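PDB 4PQI: In2-1 family protein, glutathione transferase lambda3 from Populus trichocarpa, which binds glutathione and, as a monomeric Lambda-class glutathione transferase of a land plant, probably catalyses glutathione-dependent thiol transfer. Local coordinates for residues R51-L56 against K173-V178; F185-N190 against E219-T224; Y103-S106 against S112-P115; T137-F142 against E233-R238; I191-L194 against K198-I201. All coordinates share one frame; numbering follows the deposited sequence.

Contact 1 (R51-L56 against K173-V178); sequences RNFKGL and KEFSLV. With CA (calcium ion), chain E.
Phe53 and Phe175 meet across the domain interface of the glutathione transferase fold: the first lies in the last turn of helix 42-54 of the thioredoxin-like domain, the second precedes helix 177-197 of the helical domain. The contact itself is aromatic. Phe175 CD2 lies over one face of the Phe53 ring, toward its rim, and comes 3.7 Å from Phe53 CE1. The planes stand oblique at 55°, and the two side chains pass in opposite directions. Both CG atoms are anti to their backbone nitrogens (chi1 -166° in Phe53), which sends each ring across the gap. Leu7 and Ala4 of helix 4-7 and Leu113 pack around the pair. With only the methyl of an alanine at Phe53, the face under Phe175 CD2 would be lost, and the Phe175 ring would probably be left with a gap beside it.

Backbone bonds end helix 42-54, and a side-chain cap opens helix 177-197. The first is a Schellman motif, with Leu56 N bonded to Arg51 O at 2.8 Å and Gly55 N to Asn52 O at 3.0 Å. Metal binding follows at once: Gly55 O holds a calcium ion at 2.4 Å, with four waters and Glu59. At the other helix Ser176 is the N-cap, Ser176 OG accepting from Val178 N at 3.2 Å.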
# COMPACT_ATOMS: atom_id res chain seq x y z
N ARG A 51 9.47 1.95 0.70
CA ARG A 51 10.56 2.92 0.54
C ARG A 51 10.99 3.50 1.88
O ARG A 51 12.19 3.57 2.20
CB ARG A 51 10.09 4.05 -0.38
CG ARG A 51 11.01 5.27 -0.46
CD ARG A 51 10.32 6.34 -1.30
NE ARG A 51 10.97 7.65 -1.30
CZ ARG A 51 10.66 8.67 -0.49
NH1 ARG A 51 9.73 8.55 0.45
NH2 ARG A 51 11.31 9.81 -0.61
N ASN A 52 10.00 3.92 2.65
CA ASN A 52 10.21 4.55 3.95
C ASN A 52 10.86 3.57 4.94
O ASN A 52 11.91 3.86 5.51
CB ASN A 52 8.88 5.09 4.50
CG ASN A 52 8.34 6.28 3.70
OD1 ASN A 52 8.98 6.76 2.76
ND2 ASN A 52 7.15 6.75 4.06
N PHE A 53 10.23 2.41 5.12
CA PHE A 53 10.72 1.42 6.08
C PHE A 53 12.18 1.00 5.83
O PHE A 53 12.98 0.93 6.77
CB PHE A 53 9.81 0.20 6.11
CG PHE A 53 10.05 -0.69 7.28
CD1 PHE A 53 9.35 -0.50 8.47
CD2 PHE A 53 10.99 -1.71 7.21
CE1 PHE A 53 9.57 -1.32 9.56
CE2 PHE A 53 11.22 -2.54 8.31
CZ PHE A 53 10.50 -2.34 9.48
N LYS A 54 12.53 0.73 4.58
CA LYS A 54 13.88 0.28 4.27
C LYS A 54 14.93 1.41 4.35
O LYS A 54 16.14 1.16 4.30
CB LYS A 54 13.92 -0.44 2.91
CG LYS A 54 13.00 -1.66 2.83
CD LYS A 54 13.22 -2.49 1.54
CE LYS A 54 14.63 -3.05 1.46
NZ LYS A 54 14.77 -4.36 2.17
N GLY A 55 14.45 2.64 4.51
CA GLY A 55 15.31 3.80 4.66
C GLY A 55 15.79 4.29 3.31
O GLY A 55 16.90 4.79 3.20
N LEU A 56 14.95 4.14 2.29
CA LEU A 56 15.32 4.52 0.92
C LEU A 56 14.75 5.87 0.46
O LEU A 56 14.58 6.09 -0.74
CB LEU A 56 14.90 3.42 -0.06
CG LEU A 56 15.43 2.01 0.25
CD1 LEU A 56 14.76 0.95 -0.62
CD2 LEU A 56 16.94 1.97 0.09
N LYS A 173 5.90 -12.75 13.82
CA LYS A 173 6.75 -11.82 14.55
C LYS A 173 7.07 -10.51 13.79
O LYS A 173 6.95 -9.42 14.34
CB LYS A 173 8.05 -12.55 14.92
CG LYS A 173 9.04 -11.79 15.79
CD LYS A 173 10.12 -12.76 16.27
CE LYS A 173 11.48 -12.09 16.39
NZ LYS A 173 12.01 -11.62 15.06
N GLU A 174 7.47 -10.63 12.53
CA GLU A 174 8.03 -9.48 11.82
C GLU A 174 7.06 -8.83 10.83
O GLU A 174 6.36 -9.51 10.09
CB GLU A 174 9.32 -9.87 11.08
CG GLU A 174 10.17 -10.95 11.75
CD GLU A 174 9.71 -12.39 11.43
OE1 GLU A 174 8.52 -12.62 11.09
OE2 GLU A 174 10.56 -13.31 11.52
N PHE A 175 7.02 -7.50 10.84
CA PHE A 175 6.36 -6.71 9.80
C PHE A 175 6.96 -7.09 8.44
O PHE A 175 8.18 -7.26 8.30
CB PHE A 175 6.61 -5.23 10.12
CG PHE A 175 5.90 -4.25 9.21
CD1 PHE A 175 4.52 -4.26 9.08
CD2 PHE A 175 6.63 -3.28 8.53
CE1 PHE A 175 3.88 -3.34 8.27
CE2 PHE A 175 6.00 -2.36 7.72
CZ PHE A 175 4.62 -2.39 7.58
N SER A 176 6.10 -7.25 7.43
CA SER A 176 6.57 -7.71 6.12
C SER A 176 5.83 -7.06 4.93
O SER A 176 4.89 -6.27 5.11
CB SER A 176 6.42 -9.24 6.00
OG SER A 176 5.06 -9.58 5.74
N LEU A 177 6.26 -7.42 3.72
CA LEU A 177 5.61 -6.99 2.49
C LEU A 177 4.11 -7.31 2.44
O LEU A 177 3.32 -6.58 1.81
CB LEU A 177 6.32 -7.58 1.26
CG LEU A 177 7.77 -7.13 1.02
CD1 LEU A 177 8.34 -7.72 -0.29
CD2 LEU A 177 7.88 -5.61 1.03
N VAL A 178 3.71 -8.40 3.10
CA VAL A 178 2.32 -8.83 3.13
C VAL A 178 1.45 -7.81 3.86
O VAL A 178 0.43 -7.37 3.32
CB VAL A 178 2.14 -10.24 3.75
CG1 VAL A 178 0.70 -10.68 3.65
CG2 VAL A 178 3.03 -11.25 3.04
CA CA E . 18.95 5.84 2.57
O HOH W 1 20.49 7.97 2.19
O HOH W 2 17.50 7.62 2.75
O HOH W 3 19.51 5.70 5.00
O HOH W 4 19.93 3.54 2.52

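Contact 2 (F185-N190 against E219-T224); sequences FVERLN and EAYKQT
Tyr221 gives its phenol proton to Glu187, Tyr221 OH to Glu187 OE1 at 2.6 Å, a short bond between two buried side chains. Glu187 leaves helix 177-197 fully stretched, CG anti to the backbone N (chi1 165°) and the chain extended beyond it, which brings the carboxylate to the tyrosine. Tyr221 OH also lies 3.3 Å from Glu187 CB. It meets OE1 from above the carboxylate plane, 52° out of it, while the oxygen sits at the edge of the tyrosine ring. Gln45 NE2 is a second donor to OE1, and Thr226 N binds OE2, so three bonds grip the acid and limit its rotation. Arg188 NH1 adds a long ion pair. An alanine here is likely to leave the Tyr221 hydroxyl and the amides of Gln45 and Thr226 without their acceptor in a buried place.

Beside this, Thr224 turns back on its own segment: Thr224 OG1 bonds Tyr221 O at 2.7 Å, in the carbonyl plane and on a lone pair. Water 5 bridges the segments, accepting from Arg188 NH2 and donating to Thr224 O. Within the helical domain of the glutathione transferase fold, the contact ties the middle of helix 177-197 to short helix 219-222, with Gln45 of helix 42-54 bonded to both segments and Val215 of helix 206-215 against Tyr221.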
# COMPACT_ATOMS: atom_id res chain seq x y z
N PHE A 185 -5.51 -0.72 1.74
CA PHE A 185 -6.89 -1.02 1.37
C PHE A 185 -7.75 -1.21 2.61
O PHE A 185 -8.88 -0.70 2.68
CB PHE A 185 -6.93 -2.20 0.38
CG PHE A 185 -6.30 -1.88 -0.95
CD1 PHE A 185 -7.03 -1.22 -1.94
CD2 PHE A 185 -4.96 -2.16 -1.18
CE1 PHE A 185 -6.44 -0.89 -3.16
CE2 PHE A 185 -4.36 -1.83 -2.40
CZ PHE A 185 -5.10 -1.20 -3.39
N VAL A 186 -7.20 -1.90 3.61
CA VAL A 186 -7.90 -2.06 4.87
C VAL A 186 -8.13 -0.70 5.53
O VAL A 186 -9.22 -0.43 6.03
CB VAL A 186 -7.16 -3.03 5.83
CG1 VAL A 186 -7.81 -2.99 7.25
CG2 VAL A 186 -7.16 -4.44 5.27
N GLU A 187 -7.10 0.16 5.49
CA GLU A 187 -7.19 1.55 5.97
C GLU A 187 -8.41 2.27 5.39
O GLU A 187 -9.25 2.81 6.14
CB GLU A 187 -5.90 2.32 5.60
CG GLU A 187 -5.97 3.85 5.71
CD GLU A 187 -4.73 4.58 5.12
OE1 GLU A 187 -3.66 3.95 4.91
OE2 GLU A 187 -4.83 5.81 4.89
N ARG A 188 -8.52 2.28 4.07
CA ARG A 188 -9.59 3.00 3.40
C ARG A 188 -10.95 2.32 3.60
O ARG A 188 -11.94 2.97 3.85
CB ARG A 188 -9.28 3.16 1.92
CG ARG A 188 -8.09 4.07 1.67
CD ARG A 188 -7.53 3.87 0.27
NE ARG A 188 -6.52 4.88 -0.04
CZ ARG A 188 -5.30 4.89 0.48
NH1 ARG A 188 -4.94 3.94 1.34
NH2 ARG A 188 -4.44 5.84 0.15
N LEU A 189 -10.96 0.99 3.49
CA LEU A 189 -12.19 0.23 3.67
C LEU A 189 -12.76 0.42 5.08
O LEU A 189 -13.97 0.58 5.25
CB LEU A 189 -11.97 -1.25 3.35
CG LEU A 189 -11.75 -1.55 1.86
CD1 LEU A 189 -11.33 -3.00 1.66
CD2 LEU A 189 -12.99 -1.23 1.02
N ASN A 190 -11.88 0.41 6.07
CA ASN A 190 -12.28 0.58 7.46
C ASN A 190 -13.03 1.90 7.63
O ASN A 190 -14.13 1.94 8.20
CB ASN A 190 -11.05 0.54 8.37
CG ASN A 190 -11.41 0.40 9.83
OD1 ASN A 190 -12.58 0.23 10.18
ND2 ASN A 190 -10.40 0.46 10.69
N GLU A 219 6.10 4.21 12.07
CA GLU A 219 6.27 5.54 11.48
C GLU A 219 6.28 5.51 9.95
O GLU A 219 5.71 6.40 9.30
CB GLU A 219 7.56 6.19 11.98
CG GLU A 219 7.57 6.48 13.47
CD GLU A 219 6.46 7.44 13.88
OE1 GLU A 219 6.04 8.26 13.03
OE2 GLU A 219 6.00 7.36 15.04
N ALA A 220 6.93 4.51 9.37
CA ALA A 220 7.01 4.39 7.92
C ALA A 220 5.61 4.40 7.30
O ALA A 220 5.39 5.02 6.26
CB ALA A 220 7.75 3.12 7.53
N TYR A 221 4.67 3.73 7.97
CA TYR A 221 3.29 3.72 7.50
C TYR A 221 2.54 5.02 7.80
O TYR A 221 1.87 5.55 6.91
CB TYR A 221 2.52 2.54 8.08
CG TYR A 221 1.02 2.60 7.83
CD1 TYR A 221 0.50 2.63 6.54
CD2 TYR A 221 0.12 2.63 8.90
CE1 TYR A 221 -0.86 2.68 6.31
CE2 TYR A 221 -1.23 2.69 8.68
CZ TYR A 221 -1.72 2.71 7.39
OH TYR A 221 -3.08 2.77 7.18
N LYS A 222 2.63 5.51 9.04
CA LYS A 222 1.85 6.67 9.47
C LYS A 222 2.07 7.87 8.57
O LYS A 222 1.12 8.58 8.23
CB LYS A 222 2.15 7.04 10.93
CG LYS A 222 1.59 6.06 11.95
CD LYS A 222 1.70 6.60 13.37
CE LYS A 222 3.15 6.70 13.80
NZ LYS A 222 3.30 7.08 15.23
N GLN A 223 3.33 8.08 8.18
CA GLN A 223 3.73 9.13 7.25
C GLN A 223 3.00 9.13 5.90
O GLN A 223 3.02 10.13 5.20
CB GLN A 223 5.24 9.03 6.98
CG GLN A 223 6.10 9.29 8.19
CD GLN A 223 7.58 9.24 7.88
OE1 GLN A 223 7.99 9.24 6.72
NE2 GLN A 223 8.40 9.19 8.93
N THR A 224 2.37 8.01 5.54
CA THR A 224 1.80 7.87 4.19
C THR A 224 0.27 7.88 4.17
O THR A 224 -0.34 7.84 3.09
CB THR A 224 2.24 6.55 3.55
OG1 THR A 224 1.59 5.48 4.22
CG2 THR A 224 3.75 6.38 3.65
O HOH W 5 -2.08 7.41 0.86

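Contact 3 (Y103-S106 against S112-P115); sequences YLES and SLLP
Glu105 spreads its carboxylate over the backbone of Leu113 and Leu114. Glu105 OE1 accepts from Leu113 N at 2.7 Å with an N-H...O angle of 148°; the amide comes from above the carboxylate plane, 50° out of it. Glu105 OE2 takes a longer, weak bond from Leu114 N at 3.4 Å, and Ser112 OG sits 3.0 Å from Glu105 OE2. The acid thus faces a run of consecutive residues and holds the loop in its bend. Apolar atoms fill in around the bonds: Leu113 CB is 3.4 Å from Glu105 OE1, and Leu114 CD1 touches the stem at Glu105 CG, 4.2 Å away.

The shape of Glu105 makes this possible. Its CG lies anti to the backbone N (chi1 172°), and a bend at chi2 then turns the carboxylate to the loop.

One shell further out, Lys54 makes a salt bridge to OE1 and also binds Pro111 O, so the same ammonium steadies both the acid and the residue just before Ser112; its charge probably helps keep Glu105 ionised. Leu177 packs on Glu105, Leu113 and Leu114, and its backbone bonds that of Leu113. As in the glutathione transferase fold, the loop links the last helix of the thioredoxin-like domain, 97-107, to the first long helix of the helical domain, 118-139; helix 42-54 lies on Leu113 through Thr50 and Phe53, and the start of helix 177-197 completes the surroundings.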
# COMPACT_ATOMS: atom_id res chain seq x y z
N TYR A 103 10.66 -5.90 -5.49
CA TYR A 103 11.92 -5.47 -6.11
C TYR A 103 12.78 -4.62 -5.16
O TYR A 103 14.02 -4.78 -5.09
CB TYR A 103 11.61 -4.72 -7.40
CG TYR A 103 12.80 -4.22 -8.19
CD1 TYR A 103 13.85 -5.07 -8.53
CD2 TYR A 103 12.84 -2.91 -8.64
CE1 TYR A 103 14.93 -4.61 -9.28
CE2 TYR A 103 13.90 -2.45 -9.40
CZ TYR A 103 14.94 -3.29 -9.71
OH TYR A 103 15.99 -2.80 -10.46
N LEU A 104 12.12 -3.72 -4.43
CA LEU A 104 12.79 -2.98 -3.36
C LEU A 104 13.39 -3.97 -2.36
O LEU A 104 14.56 -3.83 -1.99
CB LEU A 104 11.85 -2.01 -2.67
CG LEU A 104 11.36 -0.81 -3.51
CD1 LEU A 104 10.78 0.32 -2.62
CD2 LEU A 104 12.49 -0.29 -4.38
N GLU A 105 12.60 -4.95 -1.94
CA GLU A 105 13.09 -5.96 -0.99
C GLU A 105 14.23 -6.86 -1.50
O GLU A 105 15.12 -7.23 -0.73
CB GLU A 105 11.94 -6.80 -0.42
CG GLU A 105 12.35 -8.02 0.44
CD GLU A 105 13.02 -7.66 1.78
OE1 GLU A 105 12.92 -6.48 2.22
OE2 GLU A 105 13.64 -8.56 2.40
N SER A 106 14.22 -7.22 -2.78
CA SER A 106 15.24 -8.13 -3.30
C SER A 106 16.54 -7.43 -3.74
O SER A 106 17.62 -8.03 -3.73
CB SER A 106 14.70 -8.94 -4.48
OG SER A 106 14.34 -8.08 -5.55
N SER A 112 15.05 -6.11 6.39
CA SER A 112 14.29 -7.11 5.67
C SER A 112 12.78 -6.94 5.84
O SER A 112 12.30 -6.66 6.94
CB SER A 112 14.70 -8.51 6.14
OG SER A 112 14.61 -9.45 5.08
N LEU A 113 12.04 -7.08 4.75
CA LEU A 113 10.59 -7.09 4.79
C LEU A 113 10.01 -8.43 4.32
O LEU A 113 8.82 -8.54 4.01
CB LEU A 113 10.01 -5.92 3.97
CG LEU A 113 10.14 -4.56 4.67
CD1 LEU A 113 9.74 -3.43 3.74
CD2 LEU A 113 9.30 -4.53 5.95
N LEU A 114 10.87 -9.45 4.24
CA LEU A 114 10.44 -10.84 4.07
C LEU A 114 11.31 -11.70 4.97
O LEU A 114 12.53 -11.58 4.93
CB LEU A 114 10.57 -11.31 2.62
CG LEU A 114 9.48 -10.89 1.62
CD1 LEU A 114 9.85 -11.34 0.23
CD2 LEU A 114 8.12 -11.46 2.02
N PRO A 115 10.70 -12.56 5.79
CA PRO A 115 11.48 -13.41 6.69
C PRO A 115 12.11 -14.55 5.91
O PRO A 115 11.76 -14.74 4.74
CB PRO A 115 10.44 -13.94 7.66
CG PRO A 115 9.19 -13.99 6.86
CD PRO A 115 9.25 -12.81 5.93

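Contact 4 (T137-F142 against E233-R238); sequences TVYTAF and EFYKKR
Tyr139 and Tyr235 carry the contact between them, Tyr139 OH 2.6 Å from Tyr235 OH. This is a hydrogen bond in which either oxygen could be the donor. The two side chains cross at about a right angle, with ring planes 80° apart and centroids separated by 5.7 Å, an oblique pairing. The carbons close up behind the bond: Tyr139 CE1 is 3.6 Å from Tyr235 CZ, which lies in the plane of the Tyr139 ring, at its edge. Tyr139 CG stands beside the backbone N (chi1 -78°), which carries the ring off the last turn of helix 118-139 toward helix 228-239.

Further aromatic rings, Leu189 and the Arg188 side chain surround the pair. Phe239 and Phe192 each meet Tyr235 edge-to-face, and the same two rings meet Phe142 edge-to-face. Phe185 and Leu189 pack on Tyr139, and Arg188 touches Tyr235.

The tyrosine pair joins the C-terminal helix to the end of helix 118-139 within the all-helical domain of the glutathione transferase fold. The Tyr235 side chain is about 8 Å from the bound glutathione, consistent with a place near the second-substrate site, which in such enzymes adjoins glutathione in the cleft between the domains and is lined largely by the helical one.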
# COMPACT_ATOMS: atom_id res chain seq x y z
N THR A 137 -13.59 -8.57 -3.97
CA THR A 137 -14.74 -8.96 -3.17
C THR A 137 -15.35 -7.75 -2.44
O THR A 137 -16.55 -7.50 -2.57
CB THR A 137 -14.38 -10.08 -2.16
OG1 THR A 137 -13.88 -11.22 -2.86
CG2 THR A 137 -15.60 -10.49 -1.37
N VAL A 138 -14.52 -7.02 -1.69
CA VAL A 138 -15.03 -5.91 -0.87
C VAL A 138 -15.52 -4.72 -1.72
O VAL A 138 -16.58 -4.16 -1.45
CB VAL A 138 -14.02 -5.42 0.19
CG1 VAL A 138 -14.67 -4.36 1.09
CG2 VAL A 138 -13.53 -6.56 1.05
N TYR A 139 -14.76 -4.35 -2.74
CA TYR A 139 -15.12 -3.19 -3.56
C TYR A 139 -16.35 -3.40 -4.43
O TYR A 139 -16.91 -2.45 -4.97
CB TYR A 139 -13.92 -2.70 -4.38
CG TYR A 139 -12.94 -1.88 -3.56
CD1 TYR A 139 -13.12 -0.51 -3.39
CD2 TYR A 139 -11.84 -2.47 -2.95
CE1 TYR A 139 -12.23 0.24 -2.64
CE2 TYR A 139 -10.94 -1.72 -2.18
CZ TYR A 139 -11.15 -0.37 -2.04
OH TYR A 139 -10.28 0.40 -1.30
N THR A 140 -16.81 -4.65 -4.54
CA THR A 140 -18.05 -4.93 -5.25
C THR A 140 -19.19 -5.26 -4.29
O THR A 140 -20.24 -5.75 -4.71
CB THR A 140 -17.88 -6.10 -6.25
OG1 THR A 140 -17.44 -7.27 -5.56
CG2 THR A 140 -16.86 -5.75 -7.32
N ALA A 141 -18.99 -4.98 -3.01
CA ALA A 141 -19.97 -5.37 -1.99
C ALA A 141 -20.85 -4.22 -1.49
O ALA A 141 -21.78 -4.43 -0.69
CB ALA A 141 -19.26 -6.03 -0.82
N PHE A 142 -20.57 -3.00 -1.96
CA PHE A 142 -21.17 -1.80 -1.39
C PHE A 142 -22.67 -1.73 -1.56
O PHE A 142 -23.36 -1.10 -0.76
CB PHE A 142 -20.51 -0.54 -1.96
CG PHE A 142 -19.04 -0.47 -1.70
CD1 PHE A 142 -18.51 -0.95 -0.51
CD2 PHE A 142 -18.18 0.04 -2.65
CE1 PHE A 142 -17.16 -0.90 -0.28
CE2 PHE A 142 -16.82 0.08 -2.43
CZ PHE A 142 -16.31 -0.39 -1.24
N GLU A 233 -15.63 11.16 0.75
CA GLU A 233 -16.27 11.86 -0.36
C GLU A 233 -15.92 11.20 -1.69
O GLU A 233 -16.78 11.02 -2.55
CB GLU A 233 -15.89 13.34 -0.38
CG GLU A 233 -16.31 14.06 -1.68
CD GLU A 233 -16.69 15.53 -1.46
OE1 GLU A 233 -16.99 15.90 -0.31
OE2 GLU A 233 -16.69 16.29 -2.45
N PHE A 234 -14.65 10.84 -1.86
CA PHE A 234 -14.19 10.18 -3.07
C PHE A 234 -14.91 8.85 -3.30
O PHE A 234 -15.38 8.58 -4.41
CB PHE A 234 -12.67 9.99 -3.02
CG PHE A 234 -12.11 9.21 -4.18
CD1 PHE A 234 -12.34 9.61 -5.48
CD2 PHE A 234 -11.33 8.08 -3.96
CE1 PHE A 234 -11.82 8.89 -6.55
CE2 PHE A 234 -10.81 7.37 -5.01
CZ PHE A 234 -11.05 7.78 -6.31
N TYR A 235 -15.01 8.03 -2.25
CA TYR A 235 -15.63 6.71 -2.37
C TYR A 235 -17.16 6.74 -2.53
O TYR A 235 -17.73 5.88 -3.21
CB TYR A 235 -15.26 5.81 -1.20
CG TYR A 235 -13.96 5.06 -1.39
CD1 TYR A 235 -13.06 5.42 -2.38
CD2 TYR A 235 -13.65 3.97 -0.58
CE1 TYR A 235 -11.87 4.73 -2.55
CE2 TYR A 235 -12.47 3.28 -0.73
CZ TYR A 235 -11.58 3.65 -1.72
OH TYR A 235 -10.41 2.96 -1.87
N LYS A 236 -17.80 7.72 -1.90
CA LYS A 236 -19.22 7.94 -2.14
C LYS A 236 -19.47 8.28 -3.62
O LYS A 236 -20.41 7.77 -4.24
CB LYS A 236 -19.76 9.05 -1.23
CG LYS A 236 -19.80 8.69 0.25
CD LYS A 236 -20.79 9.57 1.05
CE LYS A 236 -20.23 10.95 1.32
NZ LYS A 236 -21.10 11.74 2.24
N LYS A 237 -18.62 9.14 -4.18
CA LYS A 237 -18.79 9.57 -5.56
C LYS A 237 -18.46 8.43 -6.52
O LYS A 237 -19.05 8.32 -7.60
CB LYS A 237 -17.94 10.80 -5.86
CG LYS A 237 -18.35 12.05 -5.08
CD LYS A 237 -17.82 13.32 -5.72
CE LYS A 237 -16.33 13.21 -6.04
NZ LYS A 237 -15.80 14.46 -6.64
N ARG A 238 -17.52 7.58 -6.12
CA ARG A 238 -17.04 6.50 -6.97
C ARG A 238 -17.96 5.27 -6.97
O ARG A 238 -18.11 4.61 -8.00
CB ARG A 238 -15.60 6.12 -6.59
CG ARG A 238 -15.00 4.94 -7.34
CD ARG A 238 -15.02 5.16 -8.85
NE ARG A 238 -14.33 4.09 -9.59
CZ ARG A 238 -14.85 2.89 -9.84
NH1 ARG A 238 -16.06 2.58 -9.39
NH2 ARG A 238 -14.15 2.00 -10.52

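Contact 5 (I191-L194 against K198-I201); sequences IFLL and KYDI
Leu193 lies alongside Tyr199, both side chains pointing the same way, as the chain leaves helix 177-197 and doubles back. At its root, Leu193 CB meets Tyr199 O at 3.7 Å and, a little farther off, the ring carbon CD2. CG then stands beside the backbone N (chi1 -68°), which directs the branched end along the tyrosine. Of the two methyls, CD1 does the work across the contact: Leu193 CD1 touches Ile201 CG2 at 3.6 Å and Tyr199 CD2 at 4.0 Å, the ring being approached obliquely. Ile201 crosses the leucine at about a right angle. The other methyl, CD2, faces Phe142.

The backbone of the same leucine makes the turn firm. Leu193 O accepts from Tyr199 N at 3.0 Å in a nearly straight bond of 167°, with the donor well above the carbonyl plane. Lys198, with positive phi, is where helical geometry stops; its N makes a weak bond to Leu194 O. Positive phi followed by an amide returning to a carbonyl of the last turns marks a helix C-terminal turn, which here sends the chain back along the helix. On the outer side Leu194 CD1 rests by the Tyr199 carbonyl, 3.9 Å from Tyr199 O, and reaches Asp200 CB; the carboxylate of Asp200 itself binds Thr202 OG1 by OD1.

Leu146 of helix 146-149 packs on both Leu193 and Tyr199, and Phe154 of helix 151-160 on Leu193 and Ile201. Tyr199 OH bonds Arg205 just ahead of helix 206-215, so the return loop fits between these helices and the end of 177-197.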
# COMPACT_ATOMS: atom_id res chain seq x y z
N ILE A 191 -12.45 2.98 7.11
CA ILE A 191 -13.08 4.30 7.21
C ILE A 191 -14.40 4.37 6.43
O ILE A 191 -15.40 4.89 6.95
CB ILE A 191 -12.14 5.40 6.69
CG1 ILE A 191 -10.82 5.40 7.45
CG2 ILE A 191 -12.80 6.77 6.82
CD1 ILE A 191 -9.75 6.25 6.80
N PHE A 192 -14.39 3.86 5.21
CA PHE A 192 -15.56 3.99 4.33
C PHE A 192 -16.75 3.19 4.85
O PHE A 192 -17.85 3.74 4.97
CB PHE A 192 -15.21 3.58 2.89
CG PHE A 192 -16.35 3.76 1.91
CD1 PHE A 192 -17.00 4.99 1.78
CD2 PHE A 192 -16.76 2.70 1.11
CE1 PHE A 192 -18.03 5.15 0.86
CE2 PHE A 192 -17.79 2.86 0.19
CZ PHE A 192 -18.43 4.08 0.07
N LEU A 193 -16.53 1.92 5.17
CA LEU A 193 -17.60 1.04 5.65
C LEU A 193 -18.22 1.52 6.96
O LEU A 193 -19.44 1.48 7.15
CB LEU A 193 -17.07 -0.39 5.81
CG LEU A 193 -16.71 -1.10 4.50
CD1 LEU A 193 -15.93 -2.40 4.74
CD2 LEU A 193 -17.97 -1.36 3.70
N LEU A 194 -17.37 1.97 7.88
CA LEU A 194 -17.86 2.40 9.18
C LEU A 194 -18.64 3.71 9.04
O LEU A 194 -19.73 3.84 9.58
CB LEU A 194 -16.71 2.54 10.17
CG LEU A 194 -17.14 2.86 11.61
CD1 LEU A 194 -18.09 1.80 12.15
CD2 LEU A 194 -15.92 2.99 12.49
N LYS A 198 -22.13 2.00 8.51
CA LYS A 198 -22.17 1.62 9.92
C LYS A 198 -21.69 0.18 10.10
O LYS A 198 -22.25 -0.58 10.88
CB LYS A 198 -23.58 1.76 10.47
CG LYS A 198 -24.21 3.10 10.18
CD LYS A 198 -25.71 2.99 10.18
CE LYS A 198 -26.33 4.20 9.52
NZ LYS A 198 -27.80 4.07 9.42
N TYR A 199 -20.65 -0.19 9.36
CA TYR A 199 -20.11 -1.53 9.43
C TYR A 199 -18.68 -1.49 9.97
O TYR A 199 -17.79 -0.89 9.38
CB TYR A 199 -20.16 -2.20 8.05
CG TYR A 199 -19.65 -3.62 8.00
CD1 TYR A 199 -20.46 -4.68 8.37
CD2 TYR A 199 -18.35 -3.89 7.59
CE1 TYR A 199 -20.00 -5.98 8.32
CE2 TYR A 199 -17.87 -5.19 7.54
CZ TYR A 199 -18.71 -6.23 7.91
OH TYR A 199 -18.25 -7.51 7.86
N ASP A 200 -18.49 -2.11 11.13
CA ASP A 200 -17.19 -2.18 11.79
C ASP A 200 -16.52 -3.49 11.37
O ASP A 200 -16.97 -4.58 11.74
CB ASP A 200 -17.37 -2.13 13.31
CG ASP A 200 -16.05 -2.10 14.08
OD1 ASP A 200 -14.98 -2.27 13.46
OD2 ASP A 200 -16.08 -1.94 15.31
N ILE A 201 -15.45 -3.37 10.61
CA ILE A 201 -14.75 -4.56 10.10
C ILE A 201 -14.03 -5.30 11.23
O ILE A 201 -13.69 -6.48 11.08
CB ILE A 201 -13.76 -4.23 8.97
CG1 ILE A 201 -12.66 -3.30 9.47
CG2 ILE A 201 -14.49 -3.61 7.79
CD1 ILE A 201 -11.51 -3.14 8.48

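In the fold
Contacts 1 and 2 are buried; 3, 4 and 5 are partly buried and lie farther from the chain's centre. Helix 177-197 threads the set, giving its start to contact 1, its middle to contact 2 and its end to contact 5. Contact 1 pairs rings across the domains, whereas contact 3, which adjoins it through both packing and charge, fastens a linker by carboxylate to amide. Contact 2 buries an acid–phenol bond, while contact 4, packed against it, has a phenol–phenol bond in a partly exposed place. Contact 5 relies on backbone bonds and aliphatic packing, and aromatic packing links it to contact 4. Contacts 1 and 4 stand about 28 Å apart, centre to centre.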